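Sensor protein KdpD (Escherichia coli, PDB 4Y2F) is a potassium-sensor histidine kinase that probably transfers a phosphoryl group from ATP to a histidine, here represented by its GAF domain. Local coordinates at residues A[66-71]-A[99-104]; A[88-93]-A[123-128]; A[56-61]-A[103-108]; A[27-32]-A[119-124]. One frame throughout, in Å; residues are numbered along the deposited sequence.

A GAF domain illustrates how one antiparallel sheet can organise packing on both of its faces. Along the chain the first segments run 27-32, 56-61, 66-71 and 88-93, the second 99-104, 103-108, 119-124 and 123-128; interactions 1 and 2 interleave, and interaction 4 spans the widest loop. Interactions 1 and 3 share strand 97-106, one near its start and the other at its end, with centres about 14 Å apart. Interaction 2 uses the neighbouring strand 88-94, its centre about 9 Å from those of interactions 1 and 4. Interactions 2 and 4 share helix 115-142, which meets the second subunit. Helix 62-71 packs on one face of the sheet, helices 18-33 and 115-142 on the other.

Interaction 1. Residues A[66-71]-A[99-104]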
# COMPACT_ATOMS: atom_id res chain seq x y z
N GLN A 66 -19.78 7.62 -11.56
CA GLN A 66 -20.18 8.29 -10.33
C GLN A 66 -20.79 7.29 -9.33
O GLN A 66 -20.53 7.39 -8.13
CB GLN A 66 -21.16 9.43 -10.63
CG GLN A 66 -21.41 10.37 -9.46
CD GLN A 66 -20.20 11.21 -9.09
OE1 GLN A 66 -19.57 11.83 -9.95
NE2 GLN A 66 -19.86 11.23 -7.80
N TRP A 67 -21.60 6.34 -9.82
CA TRP A 67 -22.18 5.31 -8.96
C TRP A 67 -21.09 4.50 -8.27
O TRP A 67 -21.17 4.22 -7.06
CB TRP A 67 -23.07 4.38 -9.78
CG TRP A 67 -23.62 3.18 -9.01
CD1 TRP A 67 -24.79 3.12 -8.32
CD2 TRP A 67 -23.02 1.88 -8.89
NE1 TRP A 67 -24.96 1.87 -7.76
CE2 TRP A 67 -23.88 1.10 -8.09
CE3 TRP A 67 -21.83 1.31 -9.36
CZ2 TRP A 67 -23.59 -0.23 -7.76
CZ3 TRP A 67 -21.54 -0.01 -9.02
CH2 TRP A 67 -22.42 -0.76 -8.24
N SER A 68 -20.07 4.08 -9.03
CA SER A 68 -18.97 3.31 -8.46
C SER A 68 -18.26 4.09 -7.36
O SER A 68 -17.93 3.53 -6.30
CB SER A 68 -18.01 2.95 -9.60
OG SER A 68 -16.83 2.30 -9.13
N PHE A 69 -18.00 5.38 -7.60
CA PHE A 69 -17.34 6.22 -6.60
C PHE A 69 -18.23 6.42 -5.38
O PHE A 69 -17.75 6.34 -4.23
CB PHE A 69 -16.99 7.58 -7.22
CG PHE A 69 -16.47 8.58 -6.23
CD1 PHE A 69 -15.16 8.51 -5.79
CD2 PHE A 69 -17.29 9.58 -5.72
CE1 PHE A 69 -14.67 9.42 -4.87
CE2 PHE A 69 -16.81 10.50 -4.80
CZ PHE A 69 -15.50 10.42 -4.37
N ASP A 70 -19.51 6.69 -5.60
CA ASP A 70 -20.42 6.97 -4.49
C ASP A 70 -20.60 5.74 -3.60
O ASP A 70 -20.69 5.87 -2.37
CB ASP A 70 -21.78 7.43 -5.03
CG ASP A 70 -21.74 8.83 -5.64
OD1 ASP A 70 -20.78 9.58 -5.39
OD2 ASP A 70 -22.69 9.19 -6.36
N LYS A 71 -20.68 4.56 -4.20
CA LYS A 71 -20.93 3.31 -3.48
C LYS A 71 -19.65 2.60 -3.06
O LYS A 71 -19.72 1.66 -2.26
CB LYS A 71 -21.76 2.35 -4.34
CG LYS A 71 -23.10 2.92 -4.79
CD LYS A 71 -23.79 3.62 -3.65
CE LYS A 71 -25.21 4.05 -3.99
NZ LYS A 71 -25.79 4.82 -2.86
N TYR A 99 -11.43 7.46 -2.61
CA TYR A 99 -10.78 8.73 -2.87
C TYR A 99 -10.76 9.08 -4.34
O TYR A 99 -10.35 10.19 -4.70
CB TYR A 99 -9.35 8.70 -2.32
CG TYR A 99 -9.34 8.66 -0.81
CD1 TYR A 99 -9.43 7.45 -0.14
CD2 TYR A 99 -9.32 9.83 -0.07
CE1 TYR A 99 -9.47 7.40 1.24
CE2 TYR A 99 -9.35 9.80 1.30
CZ TYR A 99 -9.43 8.58 1.96
OH TYR A 99 -9.47 8.55 3.33
N GLY A 100 -11.19 8.16 -5.20
CA GLY A 100 -11.17 8.38 -6.62
C GLY A 100 -11.54 7.08 -7.31
O GLY A 100 -11.93 6.11 -6.66
N LEU A 101 -11.41 7.09 -8.63
CA LEU A 101 -11.65 5.89 -9.42
C LEU A 101 -10.54 5.78 -10.45
O LEU A 101 -9.90 6.77 -10.82
CB LEU A 101 -12.92 5.98 -10.26
CG LEU A 101 -14.29 6.13 -9.63
CD1 LEU A 101 -15.26 6.12 -10.79
CD2 LEU A 101 -14.58 4.97 -8.70
N VAL A 102 -10.31 4.55 -10.92
CA VAL A 102 -9.52 4.37 -12.13
C VAL A 102 -10.35 3.55 -13.12
O VAL A 102 -10.98 2.55 -12.75
CB VAL A 102 -8.13 3.77 -11.84
CG1 VAL A 102 -8.24 2.37 -11.23
CG2 VAL A 102 -7.26 3.78 -13.10
N VAL A 103 -10.41 4.03 -14.35
CA VAL A 103 -10.99 3.28 -15.46
C VAL A 103 -9.82 2.63 -16.19
O VAL A 103 -8.86 3.31 -16.56
CB VAL A 103 -11.79 4.20 -16.40
CG1 VAL A 103 -12.42 3.37 -17.52
CG2 VAL A 103 -12.87 4.95 -15.62
N VAL A 104 -9.88 1.31 -16.35
CA VAL A 104 -8.80 0.53 -16.96
C VAL A 104 -9.34 -0.18 -18.20
O VAL A 104 -10.23 -1.03 -18.07
CB VAL A 104 -8.21 -0.49 -15.97
CG1 VAL A 104 -7.07 -1.24 -16.61
CG2 VAL A 104 -7.75 0.20 -14.68
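L101 and F69 carry the apolar part of this contact, in which the last turns of helix 62-71 lie against strand 97-106. L101 sets CG anti to its carbonyl carbon (chi1 -63°), and methyl CD2 wedges against the helix between two consecutive residues. L101 CD2 lies 3.5 Å from S68 OG and 3.8 Å from F69 CB, and it also approaches the helix backbone at F69 N, 3.6 Å away. The S68 hydroxyl meets only this methyl within 99-104; its hydrogen bond is to L73 O, just beyond the helix.

The aromatic contact is made by a rim, not a face. F69 presents its edge to the strand, with CE1 3.7 Å from G100 N and 4.0 Å from Y99 C, both near the ring plane. The edge of the F69 ring thus covers G100 N, which is buried and has no hydrogen-bonding partner in the model. Y99 and G100 both pair with L92 of the adjacent strand, an irregularity consistent with a beta bulge.

Polar bonding stays within the helix and its surroundings: Q66 NE2 donates to D70 OD1 over 3.1 Å, arriving from above the carboxylate plane, while the Q66 amide also bonds G46 and L48.

Helix and strand run at 141° with axes 8.3 Å apart. L101 faces this helix while V102, next along, packs on T125 of helix 115-142. Such a sheet covered by helices on its two faces is the GAF fold, and in ligand-binding relatives the pocket lies on the face away from the terminal helices.

Interaction 2. Residues A[88-93]-A[123-128]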
# COMPACT_ATOMS: atom_id res chain seq x y z
N GLN A 88 -12.76 -1.88 -17.00
CA GLN A 88 -13.17 -1.95 -15.60
C GLN A 88 -13.24 -0.55 -15.01
O GLN A 88 -12.46 0.33 -15.37
CB GLN A 88 -12.16 -2.76 -14.79
CG GLN A 88 -11.97 -4.17 -15.30
CD GLN A 88 -11.15 -4.97 -14.33
OE1 GLN A 88 -9.94 -4.91 -14.35
NE2 GLN A 88 -11.82 -5.72 -13.46
N ILE A 89 -14.18 -0.36 -14.09
CA ILE A 89 -14.29 0.87 -13.30
C ILE A 89 -14.00 0.46 -11.86
O ILE A 89 -14.78 -0.30 -11.26
CB ILE A 89 -15.68 1.50 -13.42
CG1 ILE A 89 -15.92 1.95 -14.86
CG2 ILE A 89 -15.78 2.69 -12.49
CD1 ILE A 89 -17.31 2.57 -15.04
N LEU A 90 -12.89 0.95 -11.31
CA LEU A 90 -12.39 0.45 -10.02
C LEU A 90 -12.29 1.57 -8.99
O LEU A 90 -11.60 2.58 -9.24
CB LEU A 90 -11.02 -0.22 -10.19
CG LEU A 90 -11.07 -1.40 -11.16
CD1 LEU A 90 -9.66 -1.90 -11.39
CD2 LEU A 90 -11.95 -2.53 -10.64
N PRO A 91 -12.92 1.45 -7.84
CA PRO A 91 -12.74 2.47 -6.80
C PRO A 91 -11.34 2.42 -6.20
O PRO A 91 -10.75 1.35 -6.00
CB PRO A 91 -13.80 2.11 -5.76
CG PRO A 91 -14.07 0.66 -5.97
CD PRO A 91 -13.90 0.42 -7.45
N LEU A 92 -10.79 3.61 -5.95
CA LEU A 92 -9.51 3.74 -5.26
C LEU A 92 -9.83 3.92 -3.78
O LEU A 92 -10.08 5.04 -3.32
CB LEU A 92 -8.75 4.94 -5.81
CG LEU A 92 -8.56 4.84 -7.32
CD1 LEU A 92 -7.98 6.13 -7.88
CD2 LEU A 92 -7.67 3.65 -7.69
N LYS A 93 -9.83 2.83 -3.03
CA LYS A 93 -10.34 2.82 -1.67
C LYS A 93 -9.22 2.58 -0.67
O LYS A 93 -8.34 1.74 -0.89
CB LYS A 93 -11.36 1.71 -1.46
CG LYS A 93 -12.53 1.74 -2.39
CD LYS A 93 -13.50 0.62 -2.07
CE LYS A 93 -14.23 0.87 -0.77
NZ LYS A 93 -15.41 -0.05 -0.62
N THR A 123 -3.99 -4.58 -5.52
CA THR A 123 -2.91 -4.04 -4.69
C THR A 123 -2.46 -2.70 -5.23
O THR A 123 -2.21 -1.77 -4.45
CB THR A 123 -1.75 -5.03 -4.65
OG1 THR A 123 -2.22 -6.30 -4.18
CG2 THR A 123 -0.68 -4.53 -3.69
N PHE A 124 -2.37 -2.56 -6.56
CA PHE A 124 -2.03 -1.26 -7.13
C PHE A 124 -3.04 -0.19 -6.71
O PHE A 124 -2.64 0.90 -6.28
CB PHE A 124 -1.95 -1.36 -8.66
CG PHE A 124 -0.61 -1.77 -9.18
CD1 PHE A 124 -0.11 -3.04 -8.95
CD2 PHE A 124 0.17 -0.87 -9.90
CE1 PHE A 124 1.14 -3.41 -9.42
CE2 PHE A 124 1.42 -1.24 -10.38
CZ PHE A 124 1.91 -2.50 -10.13
N THR A 125 -4.34 -0.47 -6.82
CA THR A 125 -5.32 0.55 -6.47
C THR A 125 -5.27 0.91 -4.99
O THR A 125 -5.56 2.05 -4.61
CB THR A 125 -6.74 0.14 -6.86
OG1 THR A 125 -7.17 -1.00 -6.10
CG2 THR A 125 -6.83 -0.17 -8.36
N LEU A 126 -4.87 -0.04 -4.13
CA LEU A 126 -4.73 0.27 -2.72
C LEU A 126 -3.58 1.25 -2.48
O LEU A 126 -3.72 2.19 -1.69
CB LEU A 126 -4.49 -1.03 -1.94
CG LEU A 126 -4.24 -0.94 -0.45
CD1 LEU A 126 -5.36 -0.16 0.24
CD2 LEU A 126 -4.16 -2.34 0.09
N LEU A 127 -2.46 1.06 -3.18
CA LEU A 127 -1.34 1.99 -3.03
C LEU A 127 -1.70 3.37 -3.58
O LEU A 127 -1.37 4.40 -2.96
CB LEU A 127 -0.11 1.43 -3.73
CG LEU A 127 0.56 0.21 -3.12
CD1 LEU A 127 1.91 0.13 -3.77
CD2 LEU A 127 0.73 0.36 -1.62
N VAL A 128 -2.40 3.43 -4.72
CA VAL A 128 -2.84 4.71 -5.25
C VAL A 128 -3.78 5.40 -4.26
O VAL A 128 -3.66 6.60 -4.00
CB VAL A 128 -3.49 4.52 -6.63
CG1 VAL A 128 -4.11 5.83 -7.09
CG2 VAL A 128 -2.45 4.01 -7.62
O HOH W 1 -8.81 0.12 -3.90
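One water is held between P91, K93 and T125, and it ties the strand to the helix. It donates to P91 O over 3.1 Å and to T125 OG1 over 3.0 Å, and accepts from K93 N at 3.0 Å. T125 can take part because OG1 sits between its backbone N and carbonyl carbon (chi1 66°), the crowded position; the hydroxyl is also hydrogen-bonded to E122 O three residues back.

Beside this polar bridge lies a hydrophobic patch. L92 splits its two methyls between successive turns of the helix: L92 CD2 rests 3.7 Å from T125 CB, the two side chains crossing at about a right angle, while L92 CD1 reaches V128 CG1 at 4.0 Å. A separate contact, away from this patch, sets L126 CD1 3.7 Å from K93 O, and L126 further packs on L127 of the second subunit. The lysine chain itself leads away, to a bond between K93 NZ and G72 O.

The axes of strand 88-93 and helix 123-128 come within 6.7 Å at an angle of 47°, a close approach made where the short T125 side chain faces the strand. No direct hydrogen bond joins the segments. The water therefore satisfies backbone polar groups that point at the helix, and the methyls of L92 and V128 with the carbon side of T125 supply apolar adhesion next to the subunit interface.

Interaction 3. Residues A[56-61]-A[103-108]; sequences GMTPWD and VVEPGN
M57 and E105 lie 6.9 Å apart between CA atoms where the irregular loop 56-61 passes over the end of strand 97-106. E105 extends its side chain toward the loop, CG anti to the backbone N, and its carboxylate grips T58 with both oxygens. T58 N donates to E105 OE1 over 2.7 Å, nearly straight at 161° and using the syn lone pair. T58 OG1 donates to E105 OE2 over 2.6 Å, also from the syn side but 31° out of the carboxylate plane.

Two waters complete the grip: one donates to OE2 and to G56 O, the other to OE1 and to T58 O. Each carboxylate oxygen thus accepts two hydrogen bonds, which would favour the ionised form. In this GAF domain the loop leads into helix 62-71, whose N-cap is D61, so the carboxylate of one strand residue fixes the chain shortly before that helix begins.

Deeper in, the contact turns apolar around V103. V103 CG2 sits over the five-membered ring of W60 in a CH-pi contact, 4.1 Å from the centroid and 14° off the normal, while V103 CG1 lies 3.8 Å from W60 CE3. M57 slides past E105 in the opposite direction, and a bend at its third torsion carries M57 CE to 3.9 Å from V103 CG1 and 3.6 Å from V103 O. W60 also packs on Q38 and L40 of the adjoining strand.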
# COMPACT_ATOMS: atom_id res chain seq x y z
N GLY A 56 -7.80 7.35 -27.43
CA GLY A 56 -7.38 5.97 -27.28
C GLY A 56 -8.23 5.15 -26.33
O GLY A 56 -8.16 3.92 -26.39
N MET A 57 -9.00 5.78 -25.45
CA MET A 57 -9.94 5.06 -24.60
C MET A 57 -11.36 5.14 -25.13
O MET A 57 -11.79 6.17 -25.66
CB MET A 57 -9.93 5.58 -23.16
CG MET A 57 -8.67 5.17 -22.42
SD MET A 57 -8.63 5.71 -20.70
CE MET A 57 -9.54 4.38 -19.90
N THR A 58 -12.10 4.06 -24.97
CA THR A 58 -13.51 4.07 -25.32
C THR A 58 -14.26 4.86 -24.25
O THR A 58 -13.91 4.81 -23.07
CB THR A 58 -14.04 2.63 -25.36
OG1 THR A 58 -13.10 1.79 -26.03
CG2 THR A 58 -15.35 2.58 -26.14
N PRO A 59 -15.29 5.63 -24.63
CA PRO A 59 -16.03 6.39 -23.62
C PRO A 59 -16.76 5.47 -22.65
O PRO A 59 -17.39 4.49 -23.06
CB PRO A 59 -17.04 7.20 -24.45
CG PRO A 59 -16.54 7.18 -25.83
CD PRO A 59 -15.66 5.99 -26.01
N TRP A 60 -16.68 5.81 -21.38
CA TRP A 60 -17.42 5.10 -20.33
C TRP A 60 -18.62 5.93 -19.91
O TRP A 60 -18.76 7.10 -20.27
CB TRP A 60 -16.53 4.82 -19.12
CG TRP A 60 -15.94 6.04 -18.53
CD1 TRP A 60 -16.50 6.86 -17.59
CD2 TRP A 60 -14.68 6.62 -18.86
NE1 TRP A 60 -15.66 7.90 -17.31
CE2 TRP A 60 -14.53 7.78 -18.08
CE3 TRP A 60 -13.65 6.26 -19.74
CZ2 TRP A 60 -13.40 8.59 -18.14
CZ3 TRP A 60 -12.52 7.06 -19.78
CH2 TRP A 60 -12.40 8.21 -18.99
N ASP A 61 -19.51 5.30 -19.15
CA ASP A 61 -20.70 5.99 -18.68
C ASP A 61 -20.34 6.82 -17.46
O ASP A 61 -19.94 6.27 -16.42
CB ASP A 61 -21.81 4.99 -18.37
CG ASP A 61 -23.11 5.67 -18.00
OD1 ASP A 61 -24.09 5.58 -18.78
OD2 ASP A 61 -23.17 6.31 -16.93
N VAL A 103 -10.41 4.03 -14.35
CA VAL A 103 -10.99 3.28 -15.46
C VAL A 103 -9.82 2.63 -16.19
O VAL A 103 -8.86 3.31 -16.56
CB VAL A 103 -11.79 4.20 -16.40
CG1 VAL A 103 -12.42 3.37 -17.52
CG2 VAL A 103 -12.87 4.95 -15.62
N VAL A 104 -9.88 1.31 -16.35
CA VAL A 104 -8.80 0.53 -16.96
C VAL A 104 -9.34 -0.18 -18.20
O VAL A 104 -10.23 -1.03 -18.07
CB VAL A 104 -8.21 -0.49 -15.97
CG1 VAL A 104 -7.07 -1.24 -16.61
CG2 VAL A 104 -7.75 0.20 -14.68
N GLU A 105 -8.78 0.14 -19.36
CA GLU A 105 -9.19 -0.48 -20.62
C GLU A 105 -8.01 -1.23 -21.21
O GLU A 105 -7.10 -0.61 -21.77
CB GLU A 105 -9.69 0.58 -21.60
CG GLU A 105 -10.31 -0.07 -22.82
CD GLU A 105 -10.80 0.94 -23.84
OE1 GLU A 105 -10.79 2.15 -23.54
OE2 GLU A 105 -11.17 0.50 -24.95
N PRO A 106 -7.97 -2.56 -21.10
CA PRO A 106 -6.79 -3.30 -21.55
C PRO A 106 -6.81 -3.55 -23.05
O PRO A 106 -7.86 -3.62 -23.68
CB PRO A 106 -6.94 -4.63 -20.81
CG PRO A 106 -8.43 -4.84 -20.73
CD PRO A 106 -8.99 -3.44 -20.50
N GLY A 107 -5.63 -3.78 -23.60
CA GLY A 107 -5.56 -4.24 -24.98
C GLY A 107 -6.16 -5.61 -25.16
O GLY A 107 -6.72 -5.92 -26.23
N ASN A 108 -6.09 -6.45 -24.12
CA ASN A 108 -6.55 -7.83 -24.14
C ASN A 108 -7.32 -8.03 -22.83
O ASN A 108 -6.72 -8.20 -21.77
CB ASN A 108 -5.33 -8.74 -24.26
CG ASN A 108 -5.69 -10.22 -24.28
OD1 ASN A 108 -6.82 -10.61 -24.01
ND2 ASN A 108 -4.70 -11.05 -24.60
O HOH W 2 -9.91 2.02 -27.10
O HOH W 3 -12.41 3.10 -21.46

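Interaction 4. Residues A[27-32]-A[119-124]; sequences QFIAST and RLLETF
T32 sets CG2 anti to its backbone N and OG1 anti to its carbonyl carbon (chi1 -60°), an arrangement in which both branches, methyl and hydroxyl, meet the tip of the F124 ring. The two side chains come tip to tip, T32 CG2 and T32 OG1 each lying 3.9 Å from F124 CZ, the methyl at an oblique angle to the ring.

T32 CG2 also touches L120 CD2 at 4.2 Å, and these side chains cross at about a right angle. L120 lies one turn before F124 and sets its own CD1 at the edge of that ring, in plane, so methyl groups from both helices border the ring, T32 at its tip and L120 along the CE1 side. Farther along, F28 CB approaches the ring edge at F124 CE2, 4.5 Å away. I29 adds looser packing with two branches: I29 CG1 is 4.4 Å from F124 CD2 and I29 CG2 is 4.4 Å from L121 CD1.

The helix segments run nearly antiparallel, at 169°, but their axes stay 11.6 Å apart, a spacing bridged by the outstretched phenylalanine. F33, in the same helix as T32, meets the F124 ring edge-to-face, and L5 and M8 of helix 4-13 pack on it as well. On helix 115-142, T123 packs on T123 of the second subunit, next to this seam between helices.

The T32 hydroxyl bonds D4 OD2 of the N-terminal helix, which gives a buried polar group a partner and ties that helix to this one. Cohesion between 27-32 and 119-124 themselves is van der Waals packing, with no directional bond across.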
# COMPACT_ATOMS: atom_id res chain seq x y z
N GLN A 27 0.73 5.96 -15.69
CA GLN A 27 1.95 5.45 -16.30
C GLN A 27 2.18 4.00 -15.90
O GLN A 27 2.43 3.13 -16.74
CB GLN A 27 3.13 6.31 -15.86
CG GLN A 27 4.50 5.84 -16.32
CD GLN A 27 5.62 6.68 -15.73
OE1 GLN A 27 5.78 7.85 -16.07
NE2 GLN A 27 6.40 6.08 -14.85
N PHE A 28 2.06 3.71 -14.60
CA PHE A 28 2.40 2.38 -14.12
C PHE A 28 1.30 1.37 -14.41
O PHE A 28 1.58 0.21 -14.73
CB PHE A 28 2.72 2.42 -12.62
CG PHE A 28 4.13 2.84 -12.31
CD1 PHE A 28 5.12 1.88 -12.16
CD2 PHE A 28 4.47 4.17 -12.18
CE1 PHE A 28 6.43 2.25 -11.89
CE2 PHE A 28 5.78 4.55 -11.90
CZ PHE A 28 6.76 3.58 -11.75
N ILE A 29 0.04 1.78 -14.31
CA ILE A 29 -1.02 0.83 -14.64
C ILE A 29 -0.98 0.49 -16.13
O ILE A 29 -1.14 -0.67 -16.52
CB ILE A 29 -2.39 1.34 -14.15
CG1 ILE A 29 -2.42 1.34 -12.61
CG2 ILE A 29 -3.52 0.50 -14.71
CD1 ILE A 29 -3.53 2.17 -11.99
N ALA A 30 -0.71 1.49 -16.98
CA ALA A 30 -0.58 1.26 -18.42
C ALA A 30 0.53 0.27 -18.73
O ALA A 30 0.34 -0.66 -19.52
CB ALA A 30 -0.26 2.55 -19.15
N SER A 31 1.69 0.45 -18.11
CA SER A 31 2.83 -0.41 -18.39
C SER A 31 2.64 -1.81 -17.80
O SER A 31 2.83 -2.81 -18.49
CB SER A 31 4.10 0.25 -17.86
OG SER A 31 5.17 -0.67 -17.78
N THR A 32 2.25 -1.89 -16.52
CA THR A 32 2.18 -3.18 -15.85
C THR A 32 1.04 -4.03 -16.39
O THR A 32 1.17 -5.26 -16.49
CB THR A 32 1.98 -2.96 -14.35
OG1 THR A 32 3.09 -2.20 -13.84
CG2 THR A 32 1.84 -4.27 -13.59
N ARG A 119 -5.82 -9.69 -8.82
CA ARG A 119 -5.34 -9.52 -7.45
C ARG A 119 -4.19 -8.52 -7.40
O ARG A 119 -4.13 -7.69 -6.49
CB ARG A 119 -4.94 -10.87 -6.87
CG ARG A 119 -6.13 -11.81 -6.67
CD ARG A 119 -5.78 -13.08 -5.89
NE ARG A 119 -4.80 -13.94 -6.55
CZ ARG A 119 -5.10 -14.93 -7.38
NH1 ARG A 119 -6.36 -15.20 -7.71
NH2 ARG A 119 -4.12 -15.65 -7.92
N LEU A 120 -3.31 -8.55 -8.41
CA LEU A 120 -2.23 -7.57 -8.47
C LEU A 120 -2.78 -6.17 -8.67
O LEU A 120 -2.34 -5.21 -8.01
CB LEU A 120 -1.24 -7.93 -9.58
CG LEU A 120 -0.09 -6.94 -9.68
CD1 LEU A 120 0.76 -6.95 -8.40
CD2 LEU A 120 0.77 -7.27 -10.88
N LEU A 121 -3.76 -6.02 -9.56
CA LEU A 121 -4.34 -4.71 -9.81
C LEU A 121 -5.01 -4.16 -8.57
O LEU A 121 -4.94 -2.95 -8.31
CB LEU A 121 -5.32 -4.81 -10.97
CG LEU A 121 -6.03 -3.51 -11.38
CD1 LEU A 121 -5.04 -2.41 -11.74
CD2 LEU A 121 -6.95 -3.81 -12.58
N GLU A 122 -5.63 -5.02 -7.76
CA GLU A 122 -6.21 -4.53 -6.52
C GLU A 122 -5.15 -3.95 -5.59
O GLU A 122 -5.38 -2.91 -4.95
CB GLU A 122 -7.00 -5.62 -5.82
CG GLU A 122 -7.61 -5.10 -4.54
CD GLU A 122 -8.56 -6.06 -3.92
OE1 GLU A 122 -9.73 -6.12 -4.36
OE2 GLU A 122 -8.14 -6.78 -2.99
N THR A 123 -3.99 -4.58 -5.52
CA THR A 123 -2.91 -4.04 -4.69
C THR A 123 -2.46 -2.70 -5.23
O THR A 123 -2.21 -1.77 -4.45
CB THR A 123 -1.75 -5.03 -4.65
OG1 THR A 123 -2.22 -6.30 -4.18
CG2 THR A 123 -0.68 -4.53 -3.69
N PHE A 124 -2.37 -2.56 -6.56
CA PHE A 124 -2.03 -1.26 -7.13
C PHE A 124 -3.04 -0.19 -6.71
O PHE A 124 -2.64 0.90 -6.28
CB PHE A 124 -1.95 -1.36 -8.66
CG PHE A 124 -0.61 -1.77 -9.18
CD1 PHE A 124 -0.11 -3.04 -8.95
CD2 PHE A 124 0.17 -0.87 -9.90
CE1 PHE A 124 1.14 -3.41 -9.42
CE2 PHE A 124 1.42 -1.24 -10.38
CZ PHE A 124 1.91 -2.50 -10.13